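Local structure of conserved hypothetical protein Ta0289 (Thermoplasma acidophilum DSM 1728, 1PVM) at residues G42-V45 against N51-G54; I62-P67 against V80-I85; K95-Y100 against E107-V112; Q149-C152 against G158-E161. The protein is of unknown function but joins a pair of CBS domains to a zinc-ribbon-like domain that binds a metal ion. One frame throughout, in Å; residues are numbered along the deposited sequence.

Interaction 1: residues G42-V45 against N51-G54; sequences GLVV and NDVG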
# COMPACT_ATOMS: atom_id res chain seq x y z
N GLY B 42 1.16 -6.85 -6.28
CA GLY B 42 2.09 -7.88 -5.85
C GLY B 42 2.62 -8.55 -7.09
O GLY B 42 1.85 -9.11 -7.87
N LEU B 43 3.93 -8.50 -7.29
CA LEU B 43 4.55 -9.13 -8.46
C LEU B 43 5.62 -10.11 -8.02
O LEU B 43 6.35 -9.86 -7.06
CB LEU B 43 5.20 -8.08 -9.37
CG LEU B 43 4.39 -6.87 -9.85
CD1 LEU B 43 5.30 -5.92 -10.63
CD2 LEU B 43 3.23 -7.32 -10.72
N VAL B 44 5.70 -11.24 -8.72
CA VAL B 44 6.73 -12.22 -8.41
C VAL B 44 7.97 -11.75 -9.17
O VAL B 44 7.87 -11.29 -10.31
CB VAL B 44 6.32 -13.64 -8.89
CG1 VAL B 44 7.49 -14.61 -8.73
CG2 VAL B 44 5.12 -14.12 -8.10
N VAL B 45 9.13 -11.84 -8.53
CA VAL B 45 10.37 -11.41 -9.16
C VAL B 45 11.30 -12.59 -9.43
O VAL B 45 11.53 -13.42 -8.55
CB VAL B 45 11.12 -10.39 -8.29
CG1 VAL B 45 12.28 -9.80 -9.08
CG2 VAL B 45 10.17 -9.29 -7.82
N ASN B 51 14.90 -18.12 -11.59
CA ASN B 51 14.67 -18.46 -10.19
C ASN B 51 13.79 -17.40 -9.53
O ASN B 51 14.00 -16.20 -9.76
CB ASN B 51 16.00 -18.53 -9.43
CG ASN B 51 16.99 -19.46 -10.08
OD1 ASN B 51 16.71 -20.65 -10.29
ND2 ASN B 51 18.17 -18.94 -10.40
N ASP B 52 12.82 -17.82 -8.73
CA ASP B 52 11.93 -16.89 -8.03
C ASP B 52 12.68 -16.36 -6.82
O ASP B 52 12.87 -17.08 -5.84
CB ASP B 52 10.66 -17.61 -7.61
CG ASP B 52 9.90 -18.19 -8.79
OD1 ASP B 52 9.49 -17.41 -9.67
OD2 ASP B 52 9.72 -19.42 -8.84
N VAL B 53 13.09 -15.10 -6.88
CA VAL B 53 13.89 -14.51 -5.81
C VAL B 53 13.19 -13.54 -4.86
O VAL B 53 13.75 -13.17 -3.83
CB VAL B 53 15.14 -13.81 -6.40
CG1 VAL B 53 16.06 -14.84 -7.06
CG2 VAL B 53 14.71 -12.74 -7.42
N GLY B 54 11.98 -13.11 -5.20
CA GLY B 54 11.31 -12.19 -4.30
C GLY B 54 9.91 -11.82 -4.71
O GLY B 54 9.37 -12.31 -5.70
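Val45 and Val53 meet at about a right angle near the turn of the hairpin formed by strands 42-46 and 52-57, with CG1 of Val45 4.2 Å from CG2 of Val53. The CG1 branch of Val53 stands anti to its carbonyl carbon (chi1 -65°), which leaves CG2 wedged between the backbone N and the carbonyl carbon. From there Val53 CG2 also touches Val45 O at 3.4 Å. The other branch of Val45 leans the opposite way along the strand, its CG2 resting 3.8 Å from Gly54 O.

Val44 turns to the other face of the sheet. Its CG1 lies 3.6 Å from Asp52 OD1, the two side chains running obliquely to one another. That oxygen finds its charged mate in Lys46, so the valine meets the carboxylate only as an apolar neighbour.

The backbones settle the register. Val45 N donates to Gly54 O at 2.9 Å. Val45 O takes the N-H of Val53 at 2.8 Å and, more weakly, that of Gly54. Two consecutive residues thus face a single one, which is a classic beta bulge.

The chemistry is divided. The polar grip is all backbone, with both the N-H and the C=O of buried Val45 satisfied across the hairpin, while the side chains add only van der Waals contacts. The one charge at hand, on Asp52, is answered by Lys46 outside these segments and contributes no polar bond between them.

Interaction 2: residues I62-P67 against V80-I85; sequences IKRFIP and VMRKPI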
# COMPACT_ATOMS: atom_id res chain seq x y z
N ILE B 62 7.31 1.43 -0.16
CA ILE B 62 7.25 2.49 0.85
C ILE B 62 8.36 2.35 1.89
O ILE B 62 8.98 3.34 2.30
CB ILE B 62 5.88 2.47 1.59
CG1 ILE B 62 4.74 2.75 0.61
CG2 ILE B 62 5.88 3.48 2.72
CD1 ILE B 62 4.83 4.07 -0.12
N LYS B 63 8.64 1.12 2.30
CA LYS B 63 9.65 0.86 3.33
C LYS B 63 11.09 0.78 2.83
O LYS B 63 12.01 1.21 3.53
CB LYS B 63 9.34 -0.46 4.05
CG LYS B 63 8.09 -0.45 4.93
CD LYS B 63 8.32 0.26 6.26
CE LYS B 63 9.37 -0.44 7.11
NZ LYS B 63 9.53 0.20 8.45
N ARG B 64 11.29 0.24 1.63
CA ARG B 64 12.64 0.07 1.13
C ARG B 64 13.07 0.90 -0.07
O ARG B 64 14.26 1.01 -0.34
CB ARG B 64 12.86 -1.42 0.87
CG ARG B 64 12.49 -2.26 2.09
CD ARG B 64 12.55 -3.74 1.81
NE ARG B 64 13.57 -4.39 2.63
CZ ARG B 64 14.88 -4.19 2.51
NH1 ARG B 64 15.34 -3.35 1.59
NH2 ARG B 64 15.72 -4.83 3.30
N PHE B 65 12.12 1.47 -0.79
CA PHE B 65 12.49 2.31 -1.93
C PHE B 65 12.50 3.80 -1.58
O PHE B 65 13.51 4.47 -1.76
CB PHE B 65 11.57 2.11 -3.12
CG PHE B 65 11.72 3.19 -4.16
CD1 PHE B 65 12.86 3.26 -4.95
CD2 PHE B 65 10.75 4.18 -4.29
CE1 PHE B 65 13.03 4.31 -5.86
CE2 PHE B 65 10.91 5.23 -5.19
CZ PHE B 65 12.06 5.29 -5.98
N ILE B 66 11.37 4.31 -1.11
CA ILE B 66 11.29 5.73 -0.80
C ILE B 66 12.43 6.24 0.09
O ILE B 66 13.01 7.28 -0.19
CB ILE B 66 9.93 6.08 -0.15
CG1 ILE B 66 8.77 5.72 -1.09
CG2 ILE B 66 9.87 7.57 0.18
CD1 ILE B 66 8.72 6.52 -2.38
N PRO B 67 12.78 5.50 1.17
CA PRO B 67 13.87 5.95 2.04
C PRO B 67 15.25 6.11 1.39
O PRO B 67 16.13 6.76 1.96
CB PRO B 67 13.87 4.92 3.16
CG PRO B 67 12.41 4.51 3.23
CD PRO B 67 12.09 4.35 1.77
N VAL B 80 14.54 -3.74 -3.52
CA VAL B 80 13.29 -3.37 -2.84
C VAL B 80 12.39 -4.53 -2.43
O VAL B 80 11.81 -4.52 -1.35
CB VAL B 80 12.48 -2.41 -3.75
CG1 VAL B 80 11.22 -1.95 -3.04
CG2 VAL B 80 13.34 -1.22 -4.15
N MET B 81 12.29 -5.53 -3.31
CA MET B 81 11.43 -6.69 -3.09
C MET B 81 11.64 -7.43 -1.77
O MET B 81 12.71 -7.36 -1.16
CB MET B 81 11.66 -7.70 -4.21
CG MET B 81 13.04 -8.34 -4.14
SD MET B 81 13.42 -9.28 -5.61
CE MET B 81 13.23 -8.02 -6.83
N ARG B 82 10.60 -8.14 -1.33
CA ARG B 82 10.72 -8.96 -0.14
C ARG B 82 11.53 -10.15 -0.63
O ARG B 82 11.19 -10.76 -1.65
CB ARG B 82 9.35 -9.47 0.33
CG ARG B 82 8.31 -8.39 0.60
CD ARG B 82 8.84 -7.35 1.54
NE ARG B 82 7.79 -6.52 2.12
CZ ARG B 82 8.02 -5.51 2.94
NH1 ARG B 82 9.27 -5.20 3.27
NH2 ARG B 82 7.02 -4.82 3.46
N LYS B 83 12.61 -10.49 0.06
CA LYS B 83 13.43 -11.62 -0.35
C LYS B 83 14.04 -12.29 0.88
O LYS B 83 14.42 -11.61 1.83
CB LYS B 83 14.53 -11.15 -1.31
CG LYS B 83 15.52 -10.13 -0.75
CD LYS B 83 16.48 -9.67 -1.86
CE LYS B 83 17.50 -8.66 -1.35
NZ LYS B 83 18.32 -8.12 -2.48
N PRO B 84 14.12 -13.63 0.88
CA PRO B 84 13.67 -14.56 -0.17
C PRO B 84 12.16 -14.43 -0.35
O PRO B 84 11.47 -13.90 0.52
CB PRO B 84 14.05 -15.93 0.38
CG PRO B 84 15.14 -15.64 1.36
CD PRO B 84 14.69 -14.38 2.01
N ILE B 85 11.64 -14.93 -1.47
CA ILE B 85 10.21 -14.81 -1.72
C ILE B 85 9.36 -15.40 -0.60
O ILE B 85 9.56 -16.54 -0.18
CB ILE B 85 9.82 -15.47 -3.09
CG1 ILE B 85 8.36 -15.13 -3.41
CG2 ILE B 85 10.04 -16.98 -3.05
CD1 ILE B 85 7.96 -15.45 -4.85
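Arg64 lays the aliphatic part of its side chain over the carbonyl of Val80, its CD 3.3 Å from Val80 O. No hydrogen bond crosses this contact, and that buried oxygen has no polar partner anywhere in the model; the methylene group is what lies against it. The arginine chain runs straight through chi2 and then bends at chi3 (117°), which turns the guanidinium aside beyond CD.

A second arginine comes in at that bend. Arg82 folds back at chi2 so that its NH1 reaches 3.9 Å from Arg64 CD and sits at the edge of the Arg64 guanidinium, near its plane. The two flat groups stand almost perpendicular, 88° apart. Arg64 NE and Arg82 NH1 are 4.4 Å from each other, so the like charges probably repel somewhat, although the Arg64 guanidinium also makes a cation-pi contact with Phe173.

The apolar half belongs to Val80 and Phe65. Phe65 CB is 3.9 Å from Val80 CG2 and only slightly farther from CG1, so the valine straddles the base of the phenylalanine. The ring itself swings away, to pack on Pro72 and Val75 of its own chain and on Ile66 of the second subunit.

The contact ties the last part of helix 58-65, with its wider pi-type turn, to the loop that leads into strand 87-89, and so links segments of the first and second CBS sequence ranges. Val80 is wedged between this helix and strand 52-57, packing on Ser60 and Leu56, while the Arg82 backbone is hydrogen-bonded to Leu55 of the same strand.

Interaction 3: residues K95-Y100 against E107-V112; sequences KDVAAY and ERCAVV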
# COMPACT_ATOMS: atom_id res chain seq x y z
N LYS B 95 -6.24 -20.90 7.34
CA LYS B 95 -5.82 -20.59 8.70
C LYS B 95 -4.30 -20.56 8.83
O LYS B 95 -3.73 -19.70 9.50
CB LYS B 95 -6.39 -21.61 9.69
CG LYS B 95 -5.86 -21.44 11.10
CD LYS B 95 -6.16 -22.63 11.99
CE LYS B 95 -5.52 -22.45 13.37
NZ LYS B 95 -5.71 -23.64 14.25
N ASP B 96 -3.64 -21.51 8.17
CA ASP B 96 -2.18 -21.62 8.17
C ASP B 96 -1.56 -20.45 7.41
O ASP B 96 -0.50 -19.95 7.79
CB ASP B 96 -1.75 -22.93 7.52
CG ASP B 96 -2.32 -24.15 8.22
OD1 ASP B 96 -2.29 -25.25 7.62
OD2 ASP B 96 -2.78 -24.02 9.37
N VAL B 97 -2.21 -20.03 6.34
CA VAL B 97 -1.71 -18.91 5.55
C VAL B 97 -1.81 -17.63 6.36
O VAL B 97 -0.90 -16.81 6.37
CB VAL B 97 -2.51 -18.76 4.24
CG1 VAL B 97 -1.93 -17.62 3.39
CG2 VAL B 97 -2.46 -20.06 3.46
N ALA B 98 -2.93 -17.47 7.07
CA ALA B 98 -3.14 -16.29 7.90
C ALA B 98 -2.02 -16.17 8.93
O ALA B 98 -1.45 -15.09 9.12
CB ALA B 98 -4.49 -16.38 8.59
N ALA B 99 -1.71 -17.27 9.61
CA ALA B 99 -0.66 -17.28 10.62
C ALA B 99 0.69 -16.91 10.01
O ALA B 99 1.48 -16.20 10.63
CB ALA B 99 -0.59 -18.65 11.28
N TYR B 100 0.96 -17.40 8.80
CA TYR B 100 2.22 -17.11 8.13
C TYR B 100 2.32 -15.63 7.80
O TYR B 100 3.34 -14.99 8.05
CB TYR B 100 2.36 -17.92 6.84
CG TYR B 100 3.60 -17.58 6.05
CD1 TYR B 100 4.86 -18.05 6.44
CD2 TYR B 100 3.53 -16.74 4.94
CE1 TYR B 100 6.02 -17.69 5.73
CE2 TYR B 100 4.68 -16.37 4.22
CZ TYR B 100 5.91 -16.85 4.63
OH TYR B 100 7.04 -16.49 3.92
N GLU B 107 0.74 -8.96 3.84
CA GLU B 107 -0.67 -8.97 3.48
C GLU B 107 -0.86 -9.83 2.22
O GLU B 107 -1.97 -9.97 1.71
CB GLU B 107 -1.22 -7.55 3.29
CG GLU B 107 -0.35 -6.59 2.50
CD GLU B 107 -0.46 -6.80 1.00
OE1 GLU B 107 -1.60 -6.88 0.50
OE2 GLU B 107 0.59 -6.87 0.34
N ARG B 108 0.24 -10.41 1.75
CA ARG B 108 0.23 -11.31 0.59
C ARG B 108 1.53 -12.10 0.52
O ARG B 108 2.54 -11.70 1.08
CB ARG B 108 0.02 -10.53 -0.71
CG ARG B 108 1.23 -9.74 -1.21
CD ARG B 108 0.81 -8.92 -2.43
NE ARG B 108 -0.23 -7.95 -2.06
CZ ARG B 108 -1.18 -7.50 -2.87
NH1 ARG B 108 -1.26 -7.91 -4.13
NH2 ARG B 108 -2.06 -6.62 -2.41
N CYS B 109 1.49 -13.23 -0.18
CA CYS B 109 2.68 -14.05 -0.35
C CYS B 109 2.45 -14.99 -1.53
O CYS B 109 1.34 -15.11 -2.02
CB CYS B 109 2.96 -14.87 0.92
SG CYS B 109 1.76 -16.17 1.29
N ALA B 110 3.52 -15.63 -1.97
CA ALA B 110 3.42 -16.56 -3.09
C ALA B 110 2.96 -17.91 -2.57
O ALA B 110 3.03 -18.18 -1.38
CB ALA B 110 4.78 -16.70 -3.78
N VAL B 111 2.46 -18.73 -3.48
CA VAL B 111 2.02 -20.08 -3.14
C VAL B 111 2.87 -20.99 -4.02
O VAL B 111 2.98 -20.77 -5.23
CB VAL B 111 0.53 -20.29 -3.49
CG1 VAL B 111 0.12 -21.72 -3.16
CG2 VAL B 111 -0.33 -19.29 -2.72
N VAL B 112 3.49 -22.00 -3.41
CA VAL B 112 4.33 -22.92 -4.17
C VAL B 112 3.77 -24.34 -4.06
O VAL B 112 3.14 -24.69 -3.06
CB VAL B 112 5.81 -22.93 -3.67
CG1 VAL B 112 6.45 -21.58 -3.96
CG2 VAL B 112 5.87 -23.24 -2.17
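Within the beta-alpha-beta unit of strand 87-89, helix 94-104 and strand 108-112, Tyr100 of the helix presents a ring edge to Cys109 of the second strand. Its CE2 is 4.0 Å from Cys109 CB, which lies near the plane of the ring. The sulfur makes an oblique Cys-aromatic contact, with SG 5.2 Å from the Tyr100 ring centroid and 68° off the ring normal. It reaches this spot because SG points between the backbone N and the carbonyl carbon of its own residue (chi1 68°). One helical turn earlier, Val97 CG1 approaches the same SG more loosely, at 4.5 Å.

Helix 94-104 is the crossover between two parallel neighbouring strands, and Tyr100 spans both: besides touching Cys109 it packs on Val88, and its OH is hydrogen-bonded to Lys87 N. Cys109 is also lined by Val88 and Val122, deep in the core of the CBS fold and away from the metal site.

At the start of the strand, Arg108 points away from the helix and grips Glu107 side-on in a two-nitrogen salt bridge. Arg108 NE meets Glu107 OE2 at 2.8 Å while NH2 takes OE1, the carboxylate lying close to the guanidinium plane.

Interaction 4: residues Q149-C152 against G158-E161; sequences QHLC and GVLE. With HG (mercury (II) ion), chain D.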
# COMPACT_ATOMS: atom_id res chain seq x y z
N GLN B 149 11.58 -9.94 7.49
CA GLN B 149 13.04 -10.01 7.62
C GLN B 149 13.61 -10.41 6.27
O GLN B 149 13.43 -11.55 5.83
CB GLN B 149 13.47 -11.06 8.64
CG GLN B 149 13.51 -10.58 10.08
CD GLN B 149 14.50 -11.40 10.91
OE1 GLN B 149 14.55 -12.63 10.81
NE2 GLN B 149 15.28 -10.71 11.74
N HIS B 150 14.31 -9.49 5.62
CA HIS B 150 14.92 -9.76 4.32
C HIS B 150 16.27 -10.42 4.54
O HIS B 150 17.09 -9.92 5.32
CB HIS B 150 15.09 -8.47 3.53
CG HIS B 150 13.80 -7.78 3.22
ND1 HIS B 150 12.87 -7.47 4.19
CD2 HIS B 150 13.28 -7.33 2.06
CE1 HIS B 150 11.84 -6.87 3.64
NE2 HIS B 150 12.06 -6.77 2.34
N LEU B 151 16.51 -11.54 3.86
CA LEU B 151 17.77 -12.25 4.03
C LEU B 151 18.76 -11.95 2.92
O LEU B 151 18.39 -11.70 1.77
CB LEU B 151 17.51 -13.76 4.12
CG LEU B 151 16.53 -14.15 5.23
CD1 LEU B 151 16.41 -15.66 5.29
CD2 LEU B 151 16.99 -13.60 6.57
N CYS B 152 20.04 -11.98 3.28
CA CYS B 152 21.14 -11.70 2.37
C CYS B 152 21.23 -12.68 1.20
O CYS B 152 21.26 -13.89 1.41
CB CYS B 152 22.45 -11.72 3.14
SG CYS B 152 23.87 -11.36 2.10
N GLY B 158 22.16 -14.24 6.57
CA GLY B 158 22.22 -12.96 7.23
C GLY B 158 20.98 -12.12 7.01
O GLY B 158 20.27 -12.28 6.01
N VAL B 159 20.71 -11.22 7.95
CA VAL B 159 19.55 -10.33 7.85
C VAL B 159 20.02 -8.98 7.32
O VAL B 159 20.97 -8.40 7.85
CB VAL B 159 18.88 -10.12 9.24
CG1 VAL B 159 17.79 -9.06 9.13
CG2 VAL B 159 18.29 -11.43 9.73
N LEU B 160 19.37 -8.50 6.27
CA LEU B 160 19.72 -7.21 5.69
C LEU B 160 19.12 -6.10 6.55
O LEU B 160 17.90 -5.99 6.67
CB LEU B 160 19.18 -7.11 4.26
CG LEU B 160 19.81 -8.08 3.25
CD1 LEU B 160 19.13 -7.94 1.90
CD2 LEU B 160 21.30 -7.80 3.13
N GLU B 161 19.99 -5.29 7.15
CA GLU B 161 19.57 -4.20 8.02
C GLU B 161 19.88 -2.85 7.37
O GLU B 161 20.90 -2.70 6.70
CB GLU B 161 20.30 -4.28 9.36
CG GLU B 161 20.10 -5.59 10.13
CD GLU B 161 18.73 -5.71 10.77
OE1 GLU B 161 18.50 -6.72 11.49
OE2 GLU B 161 17.88 -4.81 10.57
HG HG D . 25.50 -12.09 3.87
O HOH W 1 15.34 -7.24 6.83
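Leu160 and His150 bring together the stretches of chain that enter and leave the metal-binding loop of a zinc-ribbon-like domain, the loop that carries the Cys-x-x-Cys pair, Cys152 and Cys155. Backbone hydrogen bonds set the pairing. Leu160 N donates to His150 O at 2.8 Å in a nearly linear bond (172°), and Cys152 N donates to Gly158 O at the same 2.8 Å length. Between them Leu151 and Val159 face one another as a single beta bridge. A water extends the link, accepting from His150 N at 2.8 Å and donating to Leu160 O.

Side-chain packing flanks this backbone pairing on two sides. Leu160 points toward the first segment: its CD2 lies 4.1 Å from Cys152 CB, and CD1 leans on the carbonyl of Leu151. An alanine in place of Leu160 is likely to open a gap beside Cys152 and leave the metal-binding residue less firmly backed. The Val159 side chain turns away, where its CG2 meets Leu151 CD2 at 4.0 Å. On the exposed side the Gln149 amide reaches the same methyl, NE2 standing 3.7 Å from Val159 CG2 in a plain van der Waals touch.

Metal coordination is the third kind. Cys152, Cys155, Cys175 and Cys180 hold a mercury ion in this crystal; the same four cysteines bind iron(II) in another structure of the protein, and zinc is predicted. Cys152 puts SG anti to its backbone N (chi1 -179°), and SG binds the mercury at 2.5 Å.

How the interactions relate
Interaction 2 is the hub. Its 80-85 loop runs beside the hairpin of interaction 1, where Ile85 CD1 lies 3.5 Å from Gly54 O, and the same CD1 reaches Ala110 CB of interaction 3 at 3.6 Å. Elsewhere in the loop, Lys83 O and Leu151 N are 2.9 Å apart, a probable hydrogen bond that joins the CBS region to the metal-binding domain of interaction 4. The centres of interactions 2 and 4 are about 11 Å apart, and the Arg64 side chain is about 12 Å from the mercury ion. Interaction 3 is remote from that site: it does not touch interaction 4, their centres being about 20 Å apart.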